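Local coordinates for Lin2004 protein (Listeria innocua, PDB 2HUJ) that is of unknown function but represents a bacterial family, DUF1798, whose members adopt a four-helical bundle fold, at residues E72-W77 against L89-A94; E27-Q32 against D96-T101; R82-G87 against R130-R135; W37-S42 against E46-D51. One frame throughout, in Å; residues are numbered along the deposited sequence.

In the fold
Four long helices make up the chain, and each contact closes a loop between two of its parts. From the N terminus, helix 16-45 first supplies E27-Q32, which waits for D96-T101 of helix 88-104 to close contact 2, a long loop at the middle of the bundle. Within that loop lie two shorter ones: contact 4, where the end of helix 16-45 meets the connection to helix 52-81, and contact 1, where helix 52-81 meets helix 88-104. Contact 3 joins the 82-87 connection to helix 112-137 and crosses both contact 1 and contact 2 along the chain. Contacts 3 and 4 lie about 33 Å apart, centre to centre.

Contact 1: E72-W77 against L89-A94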
loop_
_atom_site.group_PDB
_atom_site.type_symbol
_atom_site.label_atom_id
_atom_site.label_comp_id
_atom_site.label_asym_id
_atom_site.label_seq_id
_atom_site.Cartn_x
_atom_site.Cartn_y
_atom_site.Cartn_z
ATOM N N GLU A 72 -9.364 3.505 7.123
ATOM C CA GLU A 72 -10.648 4.078 7.570
ATOM C C GLU A 72 -11.816 3.144 7.303
ATOM O O GLU A 72 -12.691 3.010 8.141
ATOM C CB GLU A 72 -10.881 5.421 6.872
ATOM C CG GLU A 72 -12.056 6.189 7.392
ATOM C CD GLU A 72 -12.451 7.367 6.514
ATOM O OE1 GLU A 72 -11.751 7.668 5.510
ATOM O OE2 GLU A 72 -13.484 7.989 6.852
ATOM N N LEU A 73 -11.814 2.505 6.138
ATOM C CA LEU A 73 -12.841 1.534 5.757
ATOM C C LEU A 73 -12.473 0.077 6.004
ATOM O O LEU A 73 -13.331 -0.743 6.355
ATOM C CB LEU A 73 -13.170 1.704 4.281
ATOM C CG LEU A 73 -13.638 3.094 3.847
ATOM C CD1 LEU A 73 -14.111 2.995 2.422
ATOM C CD2 LEU A 73 -14.767 3.586 4.732
ATOM N N ALA A 74 -11.185 -0.242 5.892
ATOM C CA ALA A 74 -10.719 -1.617 5.967
ATOM C C ALA A 74 -10.803 -2.183 7.375
ATOM O O ALA A 74 -11.075 -3.372 7.536
ATOM C CB ALA A 74 -9.236 -1.723 5.471
ATOM N N ILE A 75 -10.495 -1.380 8.388
ATOM C CA ILE A 75 -10.571 -1.883 9.763
ATOM C C ILE A 75 -11.997 -2.249 10.181
ATOM O O ILE A 75 -12.224 -3.389 10.614
ATOM C CB ILE A 75 -9.850 -0.973 10.784
ATOM C CG1 ILE A 75 -8.390 -0.780 10.403
ATOM C CG2 ILE A 75 -9.949 -1.581 12.206
ATOM C CD1 ILE A 75 -7.643 -2.054 10.083
ATOM N N PRO A 76 -12.973 -1.325 10.040
ATOM C CA PRO A 76 -14.370 -1.715 10.306
ATOM C C PRO A 76 -14.812 -2.928 9.468
ATOM O O PRO A 76 -15.491 -3.834 9.972
ATOM C CB PRO A 76 -15.155 -0.469 9.890
ATOM C CG PRO A 76 -14.182 0.653 10.010
ATOM C CD PRO A 76 -12.845 0.108 9.720
ATOM N N TRP A 77 -14.413 -2.962 8.201
ATOM C CA TRP A 77 -14.742 -4.104 7.351
ATOM C C TRP A 77 -14.154 -5.398 7.890
ATOM O O TRP A 77 -14.862 -6.394 8.010
ATOM C CB TRP A 77 -14.263 -3.867 5.920
ATOM C CG TRP A 77 -14.282 -5.068 5.025
ATOM C CD1 TRP A 77 -15.366 -5.608 4.415
ATOM C CD2 TRP A 77 -13.152 -5.843 4.590
ATOM N NE1 TRP A 77 -14.988 -6.690 3.662
ATOM C CE2 TRP A 77 -13.635 -6.843 3.742
ATOM C CE3 TRP A 77 -11.784 -5.779 4.833
ATOM C CZ2 TRP A 77 -12.794 -7.773 3.132
ATOM C CZ3 TRP A 77 -10.968 -6.700 4.236
ATOM C CH2 TRP A 77 -11.475 -7.689 3.402
ATOM N N LEU A 89 -4.235 -6.428 12.422
ATOM C CA LEU A 89 -2.782 -6.246 12.470
ATOM C C LEU A 89 -2.182 -6.467 11.088
ATOM O O LEU A 89 -1.348 -5.711 10.654
ATOM C CB LEU A 89 -2.119 -7.135 13.510
ATOM C CG LEU A 89 -0.605 -6.904 13.643
ATOM C CD1 LEU A 89 -0.213 -5.470 14.010
ATOM C CD2 LEU A 89 -0.026 -7.891 14.632
ATOM N N GLN A 90 -2.623 -7.494 10.395
ATOM C CA GLN A 90 -2.099 -7.764 9.046
ATOM C C GLN A 90 -2.299 -6.575 8.120
ATOM O O GLN A 90 -1.426 -6.200 7.345
ATOM C CB GLN A 90 -2.825 -9.002 8.467
ATOM C CG GLN A 90 -2.347 -10.380 8.992
ATOM C CD GLN A 90 -3.397 -11.466 8.855
ATOM O OE1 GLN A 90 -4.432 -11.460 9.545
ATOM N NE2 GLN A 90 -3.170 -12.383 7.932
ATOM N N LEU A 91 -3.479 -5.972 8.186
ATOM C CA LEU A 91 -3.772 -4.823 7.349
ATOM C C LEU A 91 -2.955 -3.624 7.768
ATOM O O LEU A 91 -2.451 -2.897 6.910
ATOM C CB LEU A 91 -5.257 -4.491 7.406
ATOM C CG LEU A 91 -6.180 -5.509 6.755
ATOM C CD1 LEU A 91 -7.635 -5.077 6.860
ATOM C CD2 LEU A 91 -5.735 -5.745 5.308
ATOM N N ARG A 92 -2.795 -3.401 9.073
ATOM C CA ARG A 92 -1.992 -2.270 9.530
ATOM C C ARG A 92 -0.529 -2.408 9.111
ATOM O O ARG A 92 0.107 -1.420 8.726
ATOM C CB ARG A 92 -2.104 -2.087 11.039
ATOM C CG ARG A 92 -3.466 -1.591 11.516
ATOM C CD ARG A 92 -3.494 -1.276 12.968
ATOM N NE ARG A 92 -4.814 -0.854 13.443
ATOM C CZ ARG A 92 -5.367 0.330 13.237
ATOM N NH1 ARG A 92 -4.734 1.261 12.558
ATOM N NH2 ARG A 92 -6.592 0.571 13.705
ATOM N N GLN A 93 -0.008 -3.626 9.173
ATOM C CA GLN A 93 1.375 -3.880 8.787
ATOM C C GLN A 93 1.572 -3.676 7.293
ATOM O O GLN A 93 2.592 -3.091 6.884
ATOM C CB GLN A 93 1.873 -5.253 9.281
ATOM C CG GLN A 93 1.980 -5.307 10.772
ATOM C CD GLN A 93 2.422 -6.640 11.249
ATOM O OE1 GLN A 93 2.057 -7.653 10.690
ATOM N NE2 GLN A 93 3.174 -6.657 12.289
ATOM N N ALA A 94 0.597 -4.086 6.489
ATOM C CA ALA A 94 0.631 -3.850 5.046
ATOM C C ALA A 94 0.759 -2.352 4.762
ATOM O O ALA A 94 1.581 -1.922 3.912
ATOM C CB ALA A 94 -0.597 -4.440 4.367
#
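I75 sets its CG1 beside its backbone N (chi1 -57°), while R92, extended from CG to NE, carries its guanidinium to that isoleucine and chi4 (-76°) turns the plane of the group. CG1 of I75 stands 4.0 Å from NH2 of R92, over one face of the guanidinium and offset toward its rim, while the two side chains cross at about a right angle. Deeper in, the branch CD1 of L91 covers A74, lying 4.0 Å from CB of A74 and 3.9 Å from its carbonyl O. The small alanine suits this place because it lets the leucine come close to the backbone of helix 52-81. Segments 72-77 and 89-94 run nearly antiparallel (162°), on neighbouring helices of the four-helix bundle, with L91 also touching L86 and T125. E88 forms a salt bridge with NE of R92, which probably helps fix the guanidinium's rotation. No hydrogen bond crosses between the segments: the contact therefore rests on apolar packing, with a charged group lending its face at the margin.

Contact 2: E27-Q32 against D96-T101; sequences EQLLLQ and DNVQMT
This is a buried, apolar helix-to-helix contact near the centre of the four-helix bundle, joining helix 16-45 to helix 88-104. V98 carries its side of it, with both methyls turned to use. CG1, anti to the backbone N (chi1 176°), lies 3.7 Å from CG of Q32 and 4.0 Å from CD1 of L29; CG2 meets that same leucine methyl, so CD1 of L29 sits against both branches of the valine. A beta-branched residue suits the place, since it offers two methyls close to its own helix without a long reach. L29 also touches F70 and L126, which brings the other two helices into the same core. Q32 gives the contact only its aliphatic part: its chain bends at chi2 (63°), and its amide NE2 is hydrogen-bonded to N36 OD1. One turn along helix 88-104, T101 OG1 donates to N97 O at 2.8 Å, arriving on the opposite face of that carbonyl from T101 N, and OG1 also pairs with ND2 of N36. Q32 NE2 and T101 OG1 thus find partners in N36 and, for the threonine, in its own helix's carbonyl, while the join across the segments depends on methyl and methylene packing.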
loop_
_atom_site.group_PDB
_atom_site.type_symbol
_atom_site.label_atom_id
_atom_site.label_comp_id
_atom_site.label_asym_id
_atom_site.label_seq_id
_atom_site.Cartn_x
_atom_site.Cartn_y
_atom_site.Cartn_z
ATOM N N GLU A 27 -7.294 -0.536 -4.435
ATOM C CA GLU A 27 -6.603 -0.380 -5.731
ATOM C C GLU A 27 -5.633 0.802 -5.676
ATOM O O GLU A 27 -4.479 0.753 -6.147
ATOM C CB GLU A 27 -7.622 -0.218 -6.865
ATOM C CG GLU A 27 -8.355 -1.550 -7.115
ATOM C CD GLU A 27 -9.592 -1.455 -7.980
ATOM O OE1 GLU A 27 -10.026 -0.330 -8.310
ATOM O OE2 GLU A 27 -10.111 -2.555 -8.306
ATOM N N GLN A 28 -6.090 1.876 -5.061
ATOM C CA GLN A 28 -5.270 3.062 -4.945
ATOM C C GLN A 28 -4.022 2.758 -4.114
ATOM O O GLN A 28 -2.911 3.174 -4.461
ATOM C CB GLN A 28 -6.091 4.177 -4.306
ATOM C CG GLN A 28 -5.319 5.423 -4.044
ATOM C CD GLN A 28 -5.543 6.417 -5.128
ATOM O OE1 GLN A 28 -6.317 7.344 -4.961
ATOM N NE2 GLN A 28 -4.924 6.198 -6.269
ATOM N N LEU A 29 -4.197 2.031 -3.014
ATOM C CA LEU A 29 -3.061 1.674 -2.163
ATOM C C LEU A 29 -2.085 0.700 -2.843
ATOM O O LEU A 29 -0.863 0.833 -2.680
ATOM C CB LEU A 29 -3.551 1.122 -0.834
ATOM C CG LEU A 29 -2.474 0.925 0.245
ATOM C CD1 LEU A 29 -1.666 2.210 0.524
ATOM C CD2 LEU A 29 -3.092 0.413 1.533
ATOM N N LEU A 30 -2.624 -0.267 -3.586
ATOM C CA LEU A 30 -1.798 -1.132 -4.450
ATOM C C LEU A 30 -0.974 -0.341 -5.443
ATOM O O LEU A 30 0.212 -0.593 -5.650
ATOM C CB LEU A 30 -2.637 -2.137 -5.186
ATOM C CG LEU A 30 -3.063 -3.379 -4.401
ATOM C CD1 LEU A 30 -4.249 -4.003 -5.077
ATOM C CD2 LEU A 30 -1.871 -4.354 -4.358
ATOM N N LEU A 31 -1.594 0.657 -6.051
ATOM C CA LEU A 31 -0.886 1.531 -6.977
ATOM C C LEU A 31 0.241 2.320 -6.306
ATOM O O LEU A 31 1.354 2.446 -6.865
ATOM C CB LEU A 31 -1.878 2.490 -7.670
ATOM C CG LEU A 31 -1.357 3.186 -8.918
ATOM C CD1 LEU A 31 -1.180 2.143 -10.058
ATOM C CD2 LEU A 31 -2.281 4.316 -9.375
ATOM N N GLN A 32 -0.021 2.828 -5.106
ATOM C CA GLN A 32 1.025 3.489 -4.340
ATOM C C GLN A 32 2.201 2.558 -4.096
ATOM O O GLN A 32 3.368 2.963 -4.199
ATOM C CB GLN A 32 0.487 4.037 -3.015
ATOM C CG GLN A 32 1.536 4.753 -2.166
ATOM C CD GLN A 32 2.106 6.007 -2.836
ATOM O OE1 GLN A 32 1.353 6.894 -3.159
ATOM N NE2 GLN A 32 3.443 6.066 -3.054
ATOM N N ASP A 96 1.863 0.042 7.055
ATOM C CA ASP A 96 3.165 0.473 7.574
ATOM C C ASP A 96 4.224 0.284 6.508
ATOM O O ASP A 96 5.099 1.167 6.308
ATOM C CB ASP A 96 3.586 -0.321 8.799
ATOM C CG ASP A 96 2.760 -0.038 10.029
ATOM O OD1 ASP A 96 2.085 1.020 10.108
ATOM O OD2 ASP A 96 2.799 -0.906 10.939
ATOM N N ASN A 97 4.170 -0.853 5.812
ATOM C CA ASN A 97 5.169 -1.154 4.774
ATOM C C ASN A 97 5.189 -0.106 3.681
ATOM O O ASN A 97 6.235 0.227 3.139
ATOM C CB ASN A 97 4.887 -2.507 4.104
ATOM C CG ASN A 97 5.034 -3.691 5.047
ATOM O OD1 ASN A 97 5.658 -3.583 6.096
ATOM N ND2 ASN A 97 4.430 -4.823 4.690
ATOM N N VAL A 98 4.001 0.346 3.287
ATOM C CA VAL A 98 3.889 1.343 2.230
ATOM C C VAL A 98 4.551 2.648 2.655
ATOM O O VAL A 98 5.223 3.291 1.859
ATOM C CB VAL A 98 2.438 1.591 1.878
ATOM C CG1 VAL A 98 2.310 2.718 0.843
ATOM C CG2 VAL A 98 1.802 0.319 1.291
ATOM N N GLN A 99 4.399 3.037 3.919
ATOM C CA GLN A 99 5.038 4.266 4.373
ATOM C C GLN A 99 6.568 4.095 4.404
ATOM O O GLN A 99 7.308 4.978 3.941
ATOM C CB GLN A 99 4.516 4.717 5.736
ATOM C CG GLN A 99 5.294 5.939 6.281
ATOM C CD GLN A 99 4.562 6.684 7.376
ATOM O OE1 GLN A 99 3.410 7.081 7.195
ATOM N NE2 GLN A 99 5.214 6.847 8.535
HETATM N N MSE A 100 7.051 2.970 4.938
HETATM C CA MSE A 100 8.482 2.712 5.014
HETATM C C MSE A 100 9.155 2.715 3.638
HETATM O O MSE A 100 10.232 3.312 3.453
HETATM C CB MSE A 100 8.767 1.364 5.664
HETATM C CG MSE A 100 8.478 1.287 7.100
HETATM SE SE MSE A 100 8.747 -0.699 7.506
HETATM C CE MSE A 100 7.312 -0.951 7.930
ATOM N N THR A 101 8.553 2.006 2.701
ATOM C CA THR A 101 9.083 1.905 1.341
ATOM C C THR A 101 8.951 3.230 0.564
ATOM O O THR A 101 9.797 3.534 -0.286
ATOM C CB THR A 101 8.486 0.722 0.557
ATOM O OG1 THR A 101 7.059 0.777 0.530
ATOM C CG2 THR A 101 8.962 -0.622 1.162
#

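Contact 3: R82-G87 against R130-R135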
loop_
_atom_site.group_PDB
_atom_site.type_symbol
_atom_site.label_atom_id
_atom_site.label_comp_id
_atom_site.label_asym_id
_atom_site.label_seq_id
_atom_site.Cartn_x
_atom_site.Cartn_y
_atom_site.Cartn_z
ATOM N N ARG A 82 -15.251 -10.290 8.803
ATOM C CA ARG A 82 -14.370 -11.389 9.175
ATOM C C ARG A 82 -13.975 -12.213 7.966
ATOM O O ARG A 82 -14.247 -13.416 7.913
ATOM C CB ARG A 82 -15.037 -12.272 10.229
ATOM C CG ARG A 82 -15.401 -11.546 11.519
ATOM C CD ARG A 82 -14.183 -11.264 12.386
ATOM N N PRO A 83 -13.332 -11.575 6.984
ATOM C CA PRO A 83 -12.880 -12.305 5.818
ATOM C C PRO A 83 -11.887 -13.375 6.191
ATOM O O PRO A 83 -11.153 -13.223 7.156
ATOM C CB PRO A 83 -12.242 -11.223 4.954
ATOM C CG PRO A 83 -11.834 -10.191 5.926
ATOM C CD PRO A 83 -12.954 -10.156 6.898
ATOM N N PRO A 84 -11.859 -14.472 5.433
ATOM C CA PRO A 84 -11.000 -15.583 5.843
ATOM C C PRO A 84 -9.518 -15.239 6.016
ATOM O O PRO A 84 -8.931 -14.559 5.171
ATOM C CB PRO A 84 -11.190 -16.598 4.719
ATOM C CG PRO A 84 -12.557 -16.248 4.121
ATOM C CD PRO A 84 -12.610 -14.762 4.199
ATOM N N TYR A 85 -8.957 -15.686 7.136
ATOM C CA TYR A 85 -7.523 -15.620 7.417
ATOM C C TYR A 85 -6.973 -14.188 7.415
ATOM O O TYR A 85 -5.814 -13.960 7.092
ATOM C CB TYR A 85 -6.705 -16.462 6.417
ATOM C CG TYR A 85 -7.194 -17.880 6.234
ATOM C CD1 TYR A 85 -7.074 -18.823 7.264
ATOM C CD2 TYR A 85 -7.762 -18.287 5.027
ATOM C CE1 TYR A 85 -7.514 -20.133 7.103
ATOM C CE2 TYR A 85 -8.210 -19.593 4.849
ATOM C CZ TYR A 85 -8.091 -20.512 5.881
ATOM O OH TYR A 85 -8.522 -21.808 5.705
ATOM N N LEU A 86 -7.794 -13.217 7.796
ATOM C CA LEU A 86 -7.346 -11.819 7.721
ATOM C C LEU A 86 -7.902 -10.998 8.858
ATOM O O LEU A 86 -9.106 -11.079 9.159
ATOM C CB LEU A 86 -7.774 -11.172 6.425
ATOM C CG LEU A 86 -7.274 -9.760 6.124
ATOM C CD1 LEU A 86 -5.770 -9.680 5.971
ATOM C CD2 LEU A 86 -7.934 -9.318 4.841
ATOM N N GLY A 87 -7.005 -10.250 9.494
ATOM C CA GLY A 87 -7.375 -9.367 10.586
ATOM C C GLY A 87 -6.712 -8.003 10.558
ATOM O O GLY A 87 -6.019 -7.617 9.615
ATOM N N ARG A 130 -8.482 -7.131 -2.574
ATOM C CA ARG A 130 -9.049 -6.731 -3.842
ATOM C C ARG A 130 -9.816 -7.869 -4.494
ATOM O O ARG A 130 -10.960 -7.702 -4.938
ATOM C CB ARG A 130 -7.957 -6.295 -4.774
ATOM C CG ARG A 130 -8.464 -5.779 -6.123
ATOM C CD ARG A 130 -7.305 -5.660 -7.101
ATOM N NE ARG A 130 -6.800 -6.982 -7.449
ATOM C CZ ARG A 130 -5.670 -7.223 -8.111
ATOM N NH1 ARG A 130 -4.886 -6.224 -8.494
ATOM N NH2 ARG A 130 -5.316 -8.476 -8.382
ATOM N N ASP A 131 -9.159 -9.017 -4.579
ATOM C CA ASP A 131 -9.746 -10.161 -5.272
ATOM C C ASP A 131 -11.015 -10.638 -4.550
ATOM O O ASP A 131 -12.011 -10.995 -5.183
ATOM C CB ASP A 131 -8.710 -11.283 -5.403
ATOM C CG ASP A 131 -7.587 -10.949 -6.378
ATOM O OD1 ASP A 131 -7.682 -9.945 -7.118
ATOM O OD2 ASP A 131 -6.570 -11.692 -6.390
ATOM N N PHE A 132 -10.987 -10.619 -3.227
ATOM C CA PHE A 132 -12.141 -11.014 -2.411
ATOM C C PHE A 132 -13.334 -10.104 -2.678
ATOM O O PHE A 132 -14.472 -10.550 -2.867
ATOM C CB PHE A 132 -11.761 -10.937 -0.935
ATOM C CG PHE A 132 -12.899 -11.230 0.019
ATOM C CD1 PHE A 132 -13.756 -10.224 0.439
ATOM C CD2 PHE A 132 -13.092 -12.516 0.514
ATOM C CE1 PHE A 132 -14.800 -10.495 1.311
ATOM C CE2 PHE A 132 -14.126 -12.790 1.397
ATOM C CZ PHE A 132 -14.982 -11.790 1.786
ATOM N N LEU A 133 -13.069 -8.809 -2.672
ATOM C CA LEU A 133 -14.090 -7.773 -2.918
ATOM C C LEU A 133 -14.633 -7.779 -4.339
ATOM O O LEU A 133 -15.863 -7.628 -4.555
ATOM C CB LEU A 133 -13.489 -6.412 -2.561
ATOM C CG LEU A 133 -13.247 -6.165 -1.073
ATOM C CD1 LEU A 133 -12.575 -4.808 -0.906
ATOM C CD2 LEU A 133 -14.547 -6.232 -0.259
ATOM N N LYS A 134 -13.757 -7.993 -5.318
ATOM C CA LYS A 134 -14.233 -8.128 -6.712
ATOM C C LYS A 134 -15.163 -9.334 -6.854
ATOM O O LYS A 134 -16.196 -9.255 -7.543
ATOM C CB LYS A 134 -13.066 -8.231 -7.692
ATOM C CG LYS A 134 -12.408 -6.899 -7.962
ATOM C CD LYS A 134 -11.358 -6.968 -9.071
ATOM C CE LYS A 134 -10.998 -5.558 -9.575
ATOM N NZ LYS A 134 -9.573 -5.429 -10.042
ATOM N N ARG A 135 -14.823 -10.438 -6.199
ATOM C CA ARG A 135 -15.685 -11.625 -6.198
ATOM C C ARG A 135 -17.037 -11.341 -5.564
ATOM O O ARG A 135 -18.072 -11.743 -6.110
ATOM C CB ARG A 135 -15.037 -12.804 -5.482
ATOM C CG ARG A 135 -14.187 -13.675 -6.384
ATOM C CD ARG A 135 -13.682 -14.977 -5.716
ATOM N NE ARG A 135 -14.394 -15.343 -4.480
ATOM C CZ ARG A 135 -13.931 -15.160 -3.234
ATOM N NH1 ARG A 135 -12.734 -14.605 -3.004
ATOM N NH2 ARG A 135 -14.677 -15.535 -2.195
#
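A type II beta turn from P83 to L86 carries the chain past helix 112-137, and its two prolines meet the ring of F132. P83 lies over one face of that ring, its CB 4.2 Å from CZ of F132 and offset toward the rim. P84 comes closer but obliquely, with its CD 3.7 Å from CE2 of F132, and its side chain crosses the phenylalanine at about a right angle. CG of F132 is anti to its backbone N (chi1 176°), which extends the ring from the helix to the loop. Both prolines offer a compact apolar surface to the aromatic, and P84, second in the turn, also has the fixed phi that suits a type II turn. W77 of helix 52-81 packs on P83, F132 and L133, so the connection closes over the end of the four-helix bundle. Within helix 112-137, R130 grips OD1 of D131 side-on through NE and NH2 in a salt bridge, each nitrogen 3.1 Å from that oxygen. Between the segments no hydrogen bond forms, so the loop is held to the helix here by apolar contact between the prolines and F132.

Contact 4: W37-S42 against E46-D51; sequences WELYLS and EEKPFD
S42 and K48 make the close part of this contact: NZ of K48 donates to OG of S42 at 2.7 Å, and the same OG donates to the carbonyl O of L39, also at 2.7 Å. The serine hydroxyl sits between its backbone N and carbonyl carbon (chi1 76°), where it can turn back to the helix and still receive the ammonium. K48 reaches it by bending at chi3 and chi4, a flexibility that suits lysine to this role. Nearby, the N of E46 donates to the O of S42 at 3.0 Å with a fairly straight N-H...O angle of 161°. This i to i+4 bond belongs to the last turn of helix 16-45, from which the chain enters the connection to helix 52-81 at one end of the four-helix bundle; D51 is the N-cap of that next helix. The looser side lies at L39, whose CD1 only approaches CE of K48, at 4.3 Å, while turning also to F59 and F106. At the solvent side, the side chain of E46, straight through chi1 and chi2, is exposed, and its carboxylate makes no contact with 37-42.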
loop_
_atom_site.group_PDB
_atom_site.type_symbol
_atom_site.label_atom_id
_atom_site.label_comp_id
_atom_site.label_asym_id
_atom_site.label_seq_id
_atom_site.Cartn_x
_atom_site.Cartn_y
_atom_site.Cartn_z
ATOM N N TRP A 37 7.943 0.968 -5.420
ATOM C CA TRP A 37 8.862 -0.037 -5.969
ATOM C C TRP A 37 9.515 0.483 -7.239
ATOM O O TRP A 37 10.718 0.344 -7.435
ATOM C CB TRP A 37 8.057 -1.303 -6.248
ATOM C CG TRP A 37 8.802 -2.451 -6.828
ATOM C CD1 TRP A 37 8.537 -3.069 -8.000
ATOM C CD2 TRP A 37 9.921 -3.165 -6.239
ATOM N NE1 TRP A 37 9.402 -4.117 -8.187
ATOM C CE2 TRP A 37 10.264 -4.200 -7.134
ATOM C CE3 TRP A 37 10.653 -3.019 -5.058
ATOM C CZ2 TRP A 37 11.346 -5.075 -6.906
ATOM C CZ3 TRP A 37 11.720 -3.906 -4.818
ATOM C CH2 TRP A 37 12.040 -4.914 -5.729
ATOM N N GLU A 38 8.732 1.098 -8.116
ATOM C CA GLU A 38 9.311 1.624 -9.353
ATOM C C GLU A 38 10.254 2.795 -9.125
ATOM O O GLU A 38 11.266 2.897 -9.811
ATOM C CB GLU A 38 8.226 2.011 -10.352
ATOM C CG GLU A 38 7.357 0.814 -10.826
ATOM C CD GLU A 38 8.131 -0.239 -11.633
ATOM O OE1 GLU A 38 9.171 0.102 -12.268
ATOM O OE2 GLU A 38 7.688 -1.412 -11.631
ATOM N N LEU A 39 9.954 3.653 -8.157
ATOM C CA LEU A 39 10.865 4.753 -7.808
ATOM C C LEU A 39 12.180 4.191 -7.275
ATOM O O LEU A 39 13.258 4.620 -7.678
ATOM C CB LEU A 39 10.211 5.707 -6.788
ATOM C CG LEU A 39 11.067 6.879 -6.285
ATOM C CD1 LEU A 39 11.517 7.728 -7.457
ATOM C CD2 LEU A 39 10.283 7.705 -5.296
ATOM N N TYR A 40 12.071 3.203 -6.392
ATOM C CA TYR A 40 13.249 2.551 -5.814
ATOM C C TYR A 40 14.122 1.973 -6.904
ATOM O O TYR A 40 15.351 2.222 -6.942
ATOM C CB TYR A 40 12.824 1.493 -4.810
ATOM C CG TYR A 40 13.947 0.602 -4.350
ATOM C CD1 TYR A 40 15.066 1.111 -3.712
ATOM C CD2 TYR A 40 13.913 -0.763 -4.611
ATOM C CE1 TYR A 40 16.101 0.277 -3.285
ATOM C CE2 TYR A 40 14.961 -1.588 -4.215
ATOM C CZ TYR A 40 16.044 -1.076 -3.551
ATOM O OH TYR A 40 17.057 -1.933 -3.177
ATOM N N LEU A 41 13.513 1.153 -7.767
ATOM C CA LEU A 41 14.257 0.504 -8.846
ATOM C C LEU A 41 14.946 1.532 -9.725
ATOM O O LEU A 41 16.100 1.339 -10.121
ATOM C CB LEU A 41 13.357 -0.393 -9.686
ATOM C CG LEU A 41 12.838 -1.641 -8.965
ATOM C CD1 LEU A 41 11.991 -2.459 -9.905
ATOM C CD2 LEU A 41 13.954 -2.468 -8.334
ATOM N N SER A 42 14.256 2.625 -10.027
ATOM C CA SER A 42 14.861 3.668 -10.842
ATOM C C SER A 42 16.070 4.299 -10.160
ATOM O O SER A 42 17.083 4.561 -10.795
ATOM C CB SER A 42 13.846 4.739 -11.244
ATOM O OG SER A 42 13.536 5.628 -10.172
ATOM N N GLU A 46 20.061 4.445 -11.262
ATOM C CA GLU A 46 20.781 5.705 -11.281
ATOM C C GLU A 46 20.219 6.615 -10.206
ATOM O O GLU A 46 19.091 7.054 -10.321
ATOM C CB GLU A 46 20.632 6.367 -12.645
ATOM C CG GLU A 46 21.428 7.654 -12.777
ATOM C CD GLU A 46 21.269 8.312 -14.138
ATOM O OE1 GLU A 46 20.911 7.609 -15.118
ATOM O OE2 GLU A 46 21.507 9.537 -14.226
ATOM N N GLU A 47 20.992 6.883 -9.150
ATOM C CA GLU A 47 20.469 7.630 -8.024
ATOM C C GLU A 47 20.182 9.043 -8.479
ATOM O O GLU A 47 21.019 9.661 -9.113
ATOM C CB GLU A 47 21.450 7.647 -6.857
ATOM C CG GLU A 47 20.997 8.550 -5.658
ATOM C CD GLU A 47 19.733 8.036 -4.938
ATOM O OE1 GLU A 47 19.503 6.805 -4.952
ATOM O OE2 GLU A 47 18.987 8.866 -4.356
ATOM N N LYS A 48 18.974 9.531 -8.212
ATOM C CA LYS A 48 18.644 10.919 -8.529
ATOM C C LYS A 48 18.712 11.755 -7.255
ATOM O O LYS A 48 18.293 11.295 -6.206
ATOM C CB LYS A 48 17.233 10.996 -9.094
ATOM C CG LYS A 48 17.047 10.219 -10.386
ATOM C CD LYS A 48 15.575 10.196 -10.785
ATOM C CE LYS A 48 14.746 9.190 -9.968
ATOM N NZ LYS A 48 15.103 7.811 -10.370
ATOM N N PRO A 49 19.208 12.994 -7.339
ATOM C CA PRO A 49 19.098 13.855 -6.166
ATOM C C PRO A 49 17.639 14.210 -5.914
ATOM O O PRO A 49 16.809 14.106 -6.829
ATOM C CB PRO A 49 19.881 15.107 -6.575
ATOM C CG PRO A 49 19.805 15.120 -8.072
ATOM C CD PRO A 49 19.867 13.679 -8.469
ATOM N N PHE A 50 17.318 14.593 -4.683
ATOM C CA PHE A 50 15.959 14.970 -4.369
ATOM C C PHE A 50 15.956 16.038 -3.304
ATOM O O PHE A 50 16.917 16.174 -2.565
ATOM C CB PHE A 50 15.142 13.759 -3.914
ATOM C CG PHE A 50 15.507 13.262 -2.547
ATOM C CD1 PHE A 50 16.534 12.353 -2.385
ATOM C CD2 PHE A 50 14.816 13.701 -1.419
ATOM C CE1 PHE A 50 16.875 11.890 -1.130
ATOM C CE2 PHE A 50 15.161 13.234 -0.161
ATOM C CZ PHE A 50 16.184 12.336 -0.024
ATOM N N ASP A 51 14.864 16.780 -3.232
ATOM C CA ASP A 51 14.666 17.784 -2.204
ATOM C C ASP A 51 13.611 17.285 -1.227
ATOM O O ASP A 51 12.555 16.741 -1.640
ATOM C CB ASP A 51 14.166 19.081 -2.833
ATOM C CG ASP A 51 14.022 20.169 -1.819
ATOM O OD1 ASP A 51 15.057 20.797 -1.517
ATOM O OD2 ASP A 51 12.914 20.389 -1.290
#